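Local coordinates for protein proline dehydrogenase (Bradyrhizobium japonicum USDA 110, PDB 3HAZ) that probably oxidises proline to glutamate in two steps, using an FAD-dependent proline dehydrogenase domain and an NAD-dependent aldehyde dehydrogenase domain in one chain, at residues A[416-421]-A[439-444]; A[194-199]-A[234-239]; A[532-537]-A[588-593]. All coordinates share one frame; numbering follows the deposited sequence.

Contact 1. Residues A[416-421]-A[439-444]; sequences EFQRLH and AYRTYA. With FAD (flavin-adenine dinucleotide), chain C.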
loop_
_atom_site.group_PDB
_atom_site.type_symbol
_atom_site.label_atom_id
_atom_site.label_comp_id
_atom_site.label_asym_id
_atom_site.label_seq_id
_atom_site.Cartn_x
_atom_site.Cartn_y
_atom_site.Cartn_z
ATOM N N GLU A 416 -4.626 28.372 -48.655
ATOM C CA GLU A 416 -3.412 28.954 -48.097
ATOM C C GLU A 416 -3.226 28.459 -46.671
ATOM O O GLU A 416 -4.141 27.876 -46.076
ATOM C CB GLU A 416 -3.486 30.493 -48.112
ATOM C CG GLU A 416 -4.454 31.058 -47.061
ATOM C CD GLU A 416 -4.641 32.567 -47.142
ATOM O OE1 GLU A 416 -4.272 33.167 -48.173
ATOM O OE2 GLU A 416 -5.178 33.150 -46.171
ATOM N N PHE A 417 -2.029 28.671 -46.136
ATOM C CA PHE A 417 -1.802 28.524 -44.710
ATOM C C PHE A 417 -1.773 29.925 -44.096
ATOM O O PHE A 417 -1.628 30.919 -44.810
ATOM C CB PHE A 417 -0.485 27.789 -44.437
ATOM C CG PHE A 417 -0.510 26.340 -44.835
ATOM C CD1 PHE A 417 0.061 25.926 -46.031
ATOM C CD2 PHE A 417 -1.121 25.397 -44.023
ATOM C CE1 PHE A 417 0.028 24.591 -46.408
ATOM C CE2 PHE A 417 -1.159 24.059 -44.390
ATOM C CZ PHE A 417 -0.583 23.655 -45.584
ATOM N N GLN A 418 -1.904 30.006 -42.778
ATOM C CA GLN A 418 -1.762 31.287 -42.087
ATOM C C GLN A 418 -0.939 31.154 -40.816
ATOM O O GLN A 418 -0.813 30.066 -40.244
ATOM C CB GLN A 418 -3.118 31.888 -41.735
ATOM C CG GLN A 418 -4.069 32.036 -42.888
ATOM C CD GLN A 418 -5.320 32.780 -42.491
ATOM O OE1 GLN A 418 -5.697 32.792 -41.314
ATOM N NE2 GLN A 418 -5.975 33.416 -43.469
ATOM N N ARG A 419 -0.388 32.278 -40.378
ATOM C CA ARG A 419 0.400 32.320 -39.165
ATOM C C ARG A 419 0.361 33.722 -38.577
ATOM O O ARG A 419 0.034 34.689 -39.266
ATOM C CB ARG A 419 1.846 31.948 -39.468
ATOM C CG ARG A 419 2.608 33.025 -40.244
ATOM C CD ARG A 419 4.091 32.701 -40.309
ATOM N NE ARG A 419 4.880 33.824 -40.796
ATOM C CZ ARG A 419 5.640 34.596 -40.027
ATOM N NH1 ARG A 419 6.314 35.597 -40.568
ATOM N NH2 ARG A 419 5.725 34.370 -38.716
ATOM N N LEU A 420 0.727 33.826 -37.306
ATOM C CA LEU A 420 0.807 35.110 -36.631
ATOM C C LEU A 420 2.256 35.590 -36.592
ATOM O O LEU A 420 3.166 34.826 -36.266
ATOM C CB LEU A 420 0.254 34.989 -35.210
ATOM C CG LEU A 420 -0.183 36.293 -34.545
ATOM C CD1 LEU A 420 -1.305 36.948 -35.343
ATOM C CD2 LEU A 420 -0.624 36.034 -33.110
ATOM N N HIS A 421 2.472 36.851 -36.942
ATOM C CA HIS A 421 3.805 37.432 -36.877
ATOM C C HIS A 421 4.451 37.060 -35.536
ATOM O O HIS A 421 3.821 37.151 -34.486
ATOM C CB HIS A 421 3.725 38.953 -37.065
ATOM C CG HIS A 421 5.003 39.575 -37.535
ATOM N ND1 HIS A 421 5.781 39.016 -38.526
ATOM C CD2 HIS A 421 5.633 40.712 -37.158
ATOM C CE1 HIS A 421 6.843 39.776 -38.731
ATOM N NE2 HIS A 421 6.777 40.812 -37.913
ATOM N N ALA A 439 1.209 29.043 -50.613
ATOM C CA ALA A 439 0.925 30.380 -50.127
ATOM C C ALA A 439 0.662 30.359 -48.625
ATOM O O ALA A 439 0.002 29.457 -48.113
ATOM C CB ALA A 439 -0.271 30.968 -50.865
ATOM N N TYR A 440 1.197 31.352 -47.924
ATOM C CA TYR A 440 0.831 31.578 -46.534
ATOM C C TYR A 440 0.681 33.063 -46.219
ATOM O O TYR A 440 1.449 33.902 -46.691
ATOM C CB TYR A 440 1.800 30.896 -45.567
ATOM C CG TYR A 440 3.222 31.405 -45.574
ATOM C CD1 TYR A 440 4.177 30.858 -46.431
ATOM C CD2 TYR A 440 3.624 32.403 -44.692
ATOM C CE1 TYR A 440 5.489 31.309 -46.425
ATOM C CE2 TYR A 440 4.928 32.856 -44.673
ATOM C CZ TYR A 440 5.857 32.307 -45.541
ATOM O OH TYR A 440 7.153 32.769 -45.513
ATOM N N ARG A 441 -0.342 33.366 -45.431
ATOM C CA ARG A 441 -0.658 34.721 -45.026
ATOM C C ARG A 441 -0.089 34.971 -43.635
ATOM O O ARG A 441 -0.220 34.134 -42.741
ATOM C CB ARG A 441 -2.180 34.899 -44.999
ATOM C CG ARG A 441 -2.657 36.298 -44.627
ATOM C CD ARG A 441 -4.173 36.384 -44.736
ATOM N NE ARG A 441 -4.635 35.864 -46.018
ATOM C CZ ARG A 441 -4.905 36.625 -47.074
ATOM N NH1 ARG A 441 -4.770 37.944 -46.997
ATOM N NH2 ARG A 441 -5.307 36.068 -48.210
ATOM N N THR A 442 0.552 36.119 -43.455
ATOM C CA THR A 442 1.090 36.488 -42.153
ATOM C C THR A 442 0.283 37.649 -41.585
ATOM O O THR A 442 0.118 38.684 -42.235
ATOM C CB THR A 442 2.591 36.845 -42.251
ATOM O OG1 THR A 442 3.306 35.715 -42.760
ATOM C CG2 THR A 442 3.161 37.211 -40.891
ATOM N N TYR A 443 -0.255 37.458 -40.384
ATOM C CA TYR A 443 -1.016 38.511 -39.727
ATOM C C TYR A 443 -0.162 39.198 -38.680
ATOM O O TYR A 443 0.607 38.550 -37.959
ATOM C CB TYR A 443 -2.250 37.955 -39.016
ATOM C CG TYR A 443 -3.410 37.543 -39.891
ATOM C CD1 TYR A 443 -4.494 38.390 -40.086
ATOM C CD2 TYR A 443 -3.452 36.278 -40.469
ATOM C CE1 TYR A 443 -5.580 38.000 -40.861
ATOM C CE2 TYR A 443 -4.536 35.873 -41.237
ATOM C CZ TYR A 443 -5.592 36.738 -41.433
ATOM O OH TYR A 443 -6.660 36.337 -42.204
ATOM N N ALA A 444 -0.328 40.511 -38.585
ATOM C CA ALA A 444 0.303 41.295 -37.534
ATOM C C ALA A 444 -0.760 41.798 -36.565
ATOM O O ALA A 444 -1.827 42.261 -36.985
ATOM C CB ALA A 444 1.080 42.476 -38.144
HETATM P PA FAD C . -0.873 23.265 -31.521
HETATM O O1A FAD C . 0.298 23.262 -30.381
HETATM O O2A FAD C . -0.749 22.150 -32.459
HETATM O O5B FAD C . -2.316 23.148 -30.781
HETATM C C5B FAD C . -2.600 24.048 -29.750
HETATM C C4B FAD C . -4.091 23.976 -29.395
HETATM O O4B FAD C . -4.791 22.617 -29.343
HETATM C C3B FAD C . -4.856 24.934 -28.707
HETATM O O3B FAD C . -4.711 26.299 -29.056
HETATM C C2B FAD C . -6.216 24.296 -28.582
HETATM O O2B FAD C . -7.221 24.743 -29.472
HETATM C C1B FAD C . -5.963 22.830 -28.585
HETATM N N9A FAD C . -5.776 22.167 -27.307
HETATM C C8A FAD C . -4.756 22.352 -26.379
HETATM N N7A FAD C . -4.967 21.473 -25.351
HETATM C C5A FAD C . -6.132 20.731 -25.655
HETATM C C6A FAD C . -6.858 19.637 -24.922
HETATM N N6A FAD C . -6.372 19.157 -23.633
HETATM N N1A FAD C . -7.939 19.095 -25.439
HETATM C C2A FAD C . -8.425 19.530 -26.688
HETATM N N3A FAD C . -7.729 20.583 -27.391
HETATM C C4A FAD C . -6.600 21.146 -26.850
HETATM N N1 FAD C . -8.648 30.711 -32.521
HETATM C C2 FAD C . -9.956 31.015 -32.229
HETATM O O2 FAD C . -10.589 30.367 -31.191
HETATM N N3 FAD C . -10.636 32.035 -32.977
HETATM C C4 FAD C . -9.989 32.703 -33.978
HETATM O O4 FAD C . -10.673 33.650 -34.750
HETATM C C4X FAD C . -8.622 32.383 -34.288
HETATM N N5 FAD C . -7.903 33.099 -35.388
HETATM C C5X FAD C . -6.554 32.774 -35.674
HETATM C C6 FAD C . -5.847 33.485 -36.749
HETATM C C7 FAD C . -4.503 33.156 -37.037
HETATM C C7M FAD C . -3.775 33.914 -38.136
HETATM C C8 FAD C . -3.809 32.097 -36.266
HETATM C C8M FAD C . -2.346 31.722 -36.552
HETATM C C9 FAD C . -4.489 31.420 -35.238
HETATM C C9A FAD C . -5.888 31.764 -34.926
HETATM N N10 FAD C . -6.603 31.063 -33.856
HETATM C C10 FAD C . -7.978 31.402 -33.570
HETATM C "C1'" FAD C . -6.019 29.876 -33.153
HETATM C "C2'" FAD C . -5.249 30.168 -31.840
HETATM O "O2'" FAD C . -4.942 31.555 -31.750
HETATM C "C3'" FAD C . -4.001 29.271 -31.782
HETATM O "O3'" FAD C . -2.985 29.797 -32.628
HETATM C "C4'" FAD C . -4.294 27.786 -32.202
HETATM O "O4'" FAD C . -5.405 27.175 -31.643
HETATM C "C5'" FAD C . -3.030 26.893 -32.096
HETATM O "O5'" FAD C . -3.083 25.758 -32.947
HETATM P P FAD C . -1.648 25.172 -33.536
HETATM O O1P FAD C . -1.953 23.934 -34.610
HETATM O O2P FAD C . -0.885 26.264 -34.152
HETATM O O3P FAD C . -0.765 24.718 -32.239
#

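Contact 2. Residues A[194-199]-A[234-239]; sequences FDMLGE and PGISVK. With SO4 (sulfate ion), chain K.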
loop_
_atom_site.group_PDB
_atom_site.type_symbol
_atom_site.label_atom_id
_atom_site.label_comp_id
_atom_site.label_asym_id
_atom_site.label_seq_id
_atom_site.Cartn_x
_atom_site.Cartn_y
_atom_site.Cartn_z
ATOM N N PHE A 194 -3.991 42.167 -41.046
ATOM C CA PHE A 194 -4.150 42.795 -39.740
ATOM C C PHE A 194 -5.022 41.950 -38.829
ATOM O O PHE A 194 -6.197 41.719 -39.117
ATOM C CB PHE A 194 -4.790 44.186 -39.876
ATOM C CG PHE A 194 -3.892 45.235 -40.496
ATOM C CD1 PHE A 194 -2.669 44.897 -41.067
ATOM C CD2 PHE A 194 -4.299 46.566 -40.537
ATOM C CE1 PHE A 194 -1.854 45.874 -41.652
ATOM C CE2 PHE A 194 -3.498 47.544 -41.129
ATOM C CZ PHE A 194 -2.270 47.193 -41.682
ATOM N N ASP A 195 -4.435 41.499 -37.732
ATOM C CA ASP A 195 -5.188 40.905 -36.639
ATOM C C ASP A 195 -5.447 42.031 -35.641
ATOM O O ASP A 195 -4.590 42.365 -34.822
ATOM C CB ASP A 195 -4.383 39.773 -36.000
ATOM C CG ASP A 195 -5.126 39.081 -34.868
ATOM O OD1 ASP A 195 -6.370 39.190 -34.804
ATOM O OD2 ASP A 195 -4.459 38.418 -34.046
ATOM N N MET A 196 -6.621 42.642 -35.735
ATOM C CA MET A 196 -6.928 43.808 -34.916
ATOM C C MET A 196 -7.094 43.443 -33.438
ATOM O O MET A 196 -7.777 42.477 -33.089
ATOM C CB MET A 196 -8.173 44.517 -35.454
ATOM C CG MET A 196 -8.121 44.798 -36.965
ATOM S SD MET A 196 -6.856 46.001 -37.444
ATOM C CE MET A 196 -7.282 47.338 -36.320
ATOM N N LEU A 197 -6.475 44.231 -32.567
ATOM C CA LEU A 197 -6.491 43.955 -31.127
ATOM C C LEU A 197 -7.876 43.883 -30.466
ATOM O O LEU A 197 -8.093 43.101 -29.537
ATOM C CB LEU A 197 -5.647 44.997 -30.395
ATOM C CG LEU A 197 -4.210 44.602 -30.071
ATOM C CD1 LEU A 197 -3.606 43.809 -31.203
ATOM C CD2 LEU A 197 -3.377 45.844 -29.756
ATOM N N GLY A 198 -8.806 44.703 -30.929
ATOM C CA GLY A 198 -10.060 44.880 -30.212
ATOM C C GLY A 198 -10.908 43.648 -29.942
ATOM O O GLY A 198 -11.026 42.754 -30.785
ATOM N N GLU A 199 -11.506 43.609 -28.753
ATOM C CA GLU A 199 -12.488 42.584 -28.408
ATOM C C GLU A 199 -13.404 43.062 -27.274
ATOM O O GLU A 199 -13.040 43.952 -26.499
ATOM C CB GLU A 199 -11.793 41.289 -27.987
ATOM C CG GLU A 199 -11.313 41.294 -26.548
ATOM C CD GLU A 199 -10.742 39.952 -26.111
ATOM O OE1 GLU A 199 -10.180 39.235 -26.967
ATOM O OE2 GLU A 199 -10.854 39.619 -24.911
ATOM N N PRO A 234 -4.297 41.649 -49.069
ATOM C CA PRO A 234 -4.251 41.574 -47.604
ATOM C C PRO A 234 -5.628 41.378 -46.980
ATOM O O PRO A 234 -6.659 41.622 -47.617
ATOM C CB PRO A 234 -3.691 42.947 -47.196
ATOM C CG PRO A 234 -3.181 43.574 -48.461
ATOM C CD PRO A 234 -4.020 43.010 -49.555
ATOM N N GLY A 235 -5.629 40.946 -45.725
ATOM C CA GLY A 235 -6.858 40.729 -44.992
ATOM C C GLY A 235 -6.937 41.507 -43.692
ATOM O O GLY A 235 -5.944 42.041 -43.186
ATOM N N ILE A 236 -8.143 41.577 -43.153
ATOM C CA ILE A 236 -8.348 42.128 -41.829
ATOM C C ILE A 236 -9.210 41.158 -41.031
ATOM O O ILE A 236 -10.133 40.550 -41.578
ATOM C CB ILE A 236 -9.020 43.518 -41.903
ATOM C CG1 ILE A 236 -9.055 44.180 -40.525
ATOM C CG2 ILE A 236 -10.426 43.415 -42.511
ATOM C CD1 ILE A 236 -9.399 45.665 -40.580
ATOM N N SER A 237 -8.888 40.998 -39.748
ATOM C CA SER A 237 -9.668 40.163 -38.841
ATOM C C SER A 237 -10.503 41.035 -37.922
ATOM O O SER A 237 -10.015 42.035 -37.388
ATOM C CB SER A 237 -8.759 39.272 -37.988
ATOM O OG SER A 237 -8.303 38.157 -38.721
ATOM N N VAL A 238 -11.754 40.627 -37.728
ATOM C CA VAL A 238 -12.732 41.400 -36.976
ATOM C C VAL A 238 -13.435 40.510 -35.956
ATOM O O VAL A 238 -13.679 39.336 -36.226
ATOM C CB VAL A 238 -13.766 42.010 -37.942
ATOM C CG1 VAL A 238 -15.070 42.304 -37.235
ATOM C CG2 VAL A 238 -13.188 43.258 -38.608
ATOM N N LYS A 239 -13.741 41.068 -34.783
ATOM C CA LYS A 239 -14.459 40.344 -33.733
ATOM C C LYS A 239 -15.836 40.943 -33.457
ATOM O O LYS A 239 -15.959 42.129 -33.142
ATOM C CB LYS A 239 -13.649 40.328 -32.434
ATOM C CG LYS A 239 -12.571 39.257 -32.374
ATOM C CD LYS A 239 -11.828 39.322 -31.048
ATOM C CE LYS A 239 -10.799 38.205 -30.932
ATOM N NZ LYS A 239 -9.844 38.235 -32.065
HETATM S S SO4 K . -7.102 34.992 -31.775
HETATM O O1 SO4 K . -6.338 34.327 -32.826
HETATM O O2 SO4 K . -6.966 34.215 -30.548
HETATM O O3 SO4 K . -6.575 36.339 -31.563
HETATM O O4 SO4 K . -8.509 35.075 -32.164
HETATM O O HOH W 1 -9.397 40.569 -34.546
#

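Contact 3. Residues A[532-537]-A[588-593]; sequences TDVKAE and RSAHFI. With SO4 (sulfate ion), chain H.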
loop_
_atom_site.group_PDB
_atom_site.type_symbol
_atom_site.label_atom_id
_atom_site.label_comp_id
_atom_site.label_asym_id
_atom_site.label_seq_id
_atom_site.Cartn_x
_atom_site.Cartn_y
_atom_site.Cartn_z
ATOM N N THR A 532 -39.687 27.932 -22.492
ATOM C CA THR A 532 -40.980 27.292 -22.693
ATOM C C THR A 532 -41.459 26.597 -21.421
ATOM O O THR A 532 -42.600 26.775 -20.999
ATOM C CB THR A 532 -40.907 26.259 -23.834
ATOM O OG1 THR A 532 -40.637 26.931 -25.071
ATOM C CG2 THR A 532 -42.220 25.493 -23.952
ATOM N N ASP A 533 -40.576 25.812 -20.810
ATOM C CA ASP A 533 -40.919 25.072 -19.602
ATOM C C ASP A 533 -41.372 26.013 -18.494
ATOM O O ASP A 533 -42.401 25.784 -17.859
ATOM C CB ASP A 533 -39.733 24.220 -19.132
ATOM C CG ASP A 533 -39.455 23.039 -20.056
ATOM O OD1 ASP A 533 -40.295 22.768 -20.940
ATOM O OD2 ASP A 533 -38.402 22.383 -19.899
ATOM N N VAL A 534 -40.608 27.079 -18.273
ATOM C CA VAL A 534 -40.948 28.054 -17.244
ATOM C C VAL A 534 -42.267 28.745 -17.579
ATOM O O VAL A 534 -43.104 28.962 -16.702
ATOM C CB VAL A 534 -39.829 29.102 -17.056
ATOM C CG1 VAL A 534 -40.309 30.259 -16.189
ATOM C CG2 VAL A 534 -38.587 28.446 -16.447
ATOM N N LYS A 535 -42.450 29.082 -18.852
ATOM C CA LYS A 535 -43.673 29.735 -19.292
ATOM C C LYS A 535 -44.885 28.832 -19.059
ATOM O O LYS A 535 -45.969 29.304 -18.720
ATOM C CB LYS A 535 -43.575 30.129 -20.767
ATOM C CG LYS A 535 -44.804 30.865 -21.283
ATOM C CD LYS A 535 -44.645 31.271 -22.738
ATOM C CE LYS A 535 -45.883 31.998 -23.238
ATOM N NZ LYS A 535 -46.260 33.130 -22.343
ATOM N N ALA A 536 -44.688 27.529 -19.229
ATOM C CA ALA A 536 -45.762 26.560 -19.043
ATOM C C ALA A 536 -46.235 26.496 -17.591
ATOM O O ALA A 536 -47.384 26.158 -17.325
ATOM C CB ALA A 536 -45.322 25.184 -19.522
ATOM N N GLU A 537 -45.345 26.812 -16.655
ATOM C CA GLU A 537 -45.690 26.777 -15.237
ATOM C C GLU A 537 -46.488 28.011 -14.841
ATOM O O GLU A 537 -46.026 29.142 -14.996
ATOM C CB GLU A 537 -44.437 26.642 -14.373
ATOM C CG GLU A 537 -43.738 25.305 -14.517
ATOM C CD GLU A 537 -44.581 24.146 -14.013
ATOM O OE1 GLU A 537 -45.350 24.337 -13.046
ATOM O OE2 GLU A 537 -44.470 23.040 -14.584
ATOM N N ARG A 588 -38.271 19.461 -10.761
ATOM C CA ARG A 588 -39.330 20.460 -10.895
ATOM C C ARG A 588 -38.774 21.878 -11.028
ATOM O O ARG A 588 -39.438 22.855 -10.676
ATOM C CB ARG A 588 -40.302 20.363 -9.715
ATOM C CG ARG A 588 -40.939 18.986 -9.578
ATOM C CD ARG A 588 -41.620 18.788 -8.230
ATOM N NE ARG A 588 -42.115 17.421 -8.091
ATOM C CZ ARG A 588 -42.692 16.936 -6.997
ATOM N NH1 ARG A 588 -43.109 15.678 -6.972
ATOM N NH2 ARG A 588 -42.850 17.704 -5.928
ATOM N N SER A 589 -37.560 21.981 -11.559
ATOM C CA SER A 589 -36.867 23.263 -11.665
ATOM C C SER A 589 -37.693 24.354 -12.350
ATOM O O SER A 589 -37.655 25.517 -11.944
ATOM C CB SER A 589 -35.542 23.080 -12.401
ATOM O OG SER A 589 -35.755 22.414 -13.633
ATOM N N ALA A 590 -38.439 23.986 -13.385
ATOM C CA ALA A 590 -39.214 24.974 -14.131
ATOM C C ALA A 590 -40.266 25.627 -13.239
ATOM O O ALA A 590 -40.451 26.845 -13.263
ATOM C CB ALA A 590 -39.865 24.340 -15.359
ATOM N N HIS A 591 -40.947 24.800 -12.453
ATOM C CA HIS A 591 -41.951 25.256 -11.508
ATOM C C HIS A 591 -41.354 26.227 -10.493
ATOM O O HIS A 591 -41.900 27.302 -10.250
ATOM C CB HIS A 591 -42.561 24.048 -10.792
ATOM C CG HIS A 591 -43.531 24.402 -9.712
ATOM N ND1 HIS A 591 -44.800 24.873 -9.976
ATOM C CD2 HIS A 591 -43.432 24.326 -8.363
ATOM C CE1 HIS A 591 -45.434 25.086 -8.836
ATOM N NE2 HIS A 591 -44.624 24.765 -7.842
ATOM N N PHE A 592 -40.228 25.850 -9.901
ATOM C CA PHE A 592 -39.588 26.702 -8.904
ATOM C C PHE A 592 -38.930 27.941 -9.511
ATOM O O PHE A 592 -38.930 29.011 -8.905
ATOM C CB PHE A 592 -38.592 25.900 -8.060
ATOM C CG PHE A 592 -39.255 25.022 -7.039
ATOM C CD1 PHE A 592 -39.510 23.689 -7.311
ATOM C CD2 PHE A 592 -39.641 25.539 -5.812
ATOM C CE1 PHE A 592 -40.134 22.880 -6.376
ATOM C CE2 PHE A 592 -40.266 24.734 -4.867
ATOM C CZ PHE A 592 -40.509 23.403 -5.151
ATOM N N ILE A 593 -38.370 27.797 -10.706
ATOM C CA ILE A 593 -37.820 28.950 -11.408
ATOM C C ILE A 593 -38.954 29.932 -11.703
ATOM O O ILE A 593 -38.789 31.145 -11.558
ATOM C CB ILE A 593 -37.096 28.540 -12.703
ATOM C CG1 ILE A 593 -35.768 27.853 -12.366
ATOM C CG2 ILE A 593 -36.855 29.761 -13.604
ATOM C CD1 ILE A 593 -35.073 27.239 -13.564
HETATM S S SO4 H . -41.862 14.207 -10.371
HETATM O O1 SO4 H . -40.472 13.883 -10.058
HETATM O O2 SO4 H . -41.988 15.639 -10.634
HETATM O O3 SO4 H . -42.280 13.453 -11.550
HETATM O O4 SO4 H . -42.713 13.851 -9.239
HETATM O O HOH W 2 -41.631 21.642 -13.114
#

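Contact 1. Residues A[416-421]-A[439-444]
Y443 and Q418 meet beside the dimethylbenzene edge of the flavin. The Y443 ring puts CD2 3.3 Å from the FAD methyl carbon C7M, while the Q418 amide comes to the ring's edge, its CD in the ring plane and the two planes 66° apart. R341, an FAD-binding residue, ties the pair together by hydrogen bonding to Q418 OE1 and Y443 OH. The amide is turned by its other end, where Q418 NE2 gives a straight bond of 2.8 Å to E416 OE2, on the lone pair anti to OE1. The same carboxylate forms a side-on salt bridge with R441 across the strands: NE lies 2.8 Å from E416 OE2 in the guanidinium plane, and NH2 makes a more bent bond to OE1, both on syn lone pairs. R441 reaches it by leaving with CG anti to the backbone N and bending at chi3 (-50°); its NH1 goes on to R233 O and S193 OG. On the opposite sheet face R419 runs alongside T442, whose CG2 sits over the guanidinium, and R419 NH2 bonds to M423 O. Between the two faces the parallel strands 416-420 and 440-444 are laced by five backbone bonds, from F417 N to A439 O through H421 N to Y443 O at 2.7 Å. They are the ends of a beta-alpha-beta unit of the proline dehydrogenase barrel. E416 OE2, which also accepts from Q393, is held by three donors, so this buried carboxylate is probably ionised and, as a second-shell group, appears to hold the Q418 amide beside the flavin.

Contact 2. Residues A[194-199]-A[234-239]
Strands 194-196 and 235-238 are the parallel ends of a beta-alpha-beta crossover in the TIM-barrel-like proline dehydrogenase domain, linked through helix 204-223. F194 makes both backbone hydrogen bonds, to the residues on either side of I236: its N donates to G235 O at 2.9 Å from above the carbonyl plane, and its O accepts from S237 N almost along the C=O axis (176°). Beyond M196 the chain turns out of the strand.

Apolar contact lies on the face turned to the helix. M196, folded back at chi2 and chi3, lays CG 3.7 Å from I236 CG1, and the two chains cross obliquely; F194 CB touches the same isoleucine more loosely. Y214 and A217 of helix 204-223 pack against M196 and I236 respectively.

Polar groups gather on the other face and at the strands' C-terminal ends. S237 OG is bonded to R341, an FAD-binding residue, and D195 OD2 to Y455 OH. K239 lies alongside E199, with its CD 3.6 Å from E199 CB, but their charged ends have other partners: E199 pairs with R458 and K239 with D280. The carboxylates of D280, D195 and E199 near K239 NZ would probably stabilise its positive charge, though D195 OD1 stands 4.5 Å from K239 NZ, beyond salt-bridge range. A sulfate, probably from the crystallisation liquor, binds R458 and may mark an anion-binding spot close to the flavin; the extended K239 chain turns only at chi4 (56°), bringing NZ within 3.4 Å of sulfate O4, a weak bond.

Contact 3. Residues A[532-537]-A[588-593]
The last turn of helix 532-536 crosses the first turn of helix 589-593 at -65°, with axes 8.0 Å apart at closest approach and the CA atoms of V534 and A590 only 4.7 Å from one another. The small methyl of A590 permits this closeness: its CB points at the other helix and meets D533 CB at 3.8 Å. Beside it V534 directs CG2, anti to its own carbonyl carbon, to I593 CG2 at 3.6 Å, the two side chains crossing at about a right angle.

E537, where the chain leaves the helix, passes over the backbone of A590 and H591. Its bend at chi2 (-65°) lays CG 3.5 Å from H591 CA and sends the carboxylate along to the imidazole. H591 ND1 donates to E537 OE1 at 3.2 Å, within the ring plane but from above the carboxylate plane, with the two groups nearly perpendicular. A water accepts from H591 N in the first helical turn and donates weakly to E537 OE2, so both carboxylate oxygens are engaged on this partly exposed edge; the negative charge here may favour a protonated histidine.

This is structural packing in the aldehyde dehydrogenase part, away from the annotated sites. I593 rests on L604 and A607 of helix 604-629, V534 also touches A594 and Q597 further along helix 589-598, and H591 borders E694 of helix 689-702.

Overall arrangement
From the N terminus, contact 2 comes first, closing a 34-residue excursion through helix 204-223; contact 1 follows, closing a shorter one through helix 425-434. Contact 3 closes a largely helical run of 50 residues later still. The three loops stand in series, none nested or crossing. In the barrel sheet contacts 1 and 2 are neighbours, with centres 13 Å apart: strand 440-448 lies next to strand 193-196, and A444 O probably accepts a hydrogen bond from D195 N, so the first and last strands of the eight-stranded barrel, 193-196 and 440-448, meet and close it. Contact 3, about 50 Å from contact 1 between centres, joins helices of the aldehyde dehydrogenase part.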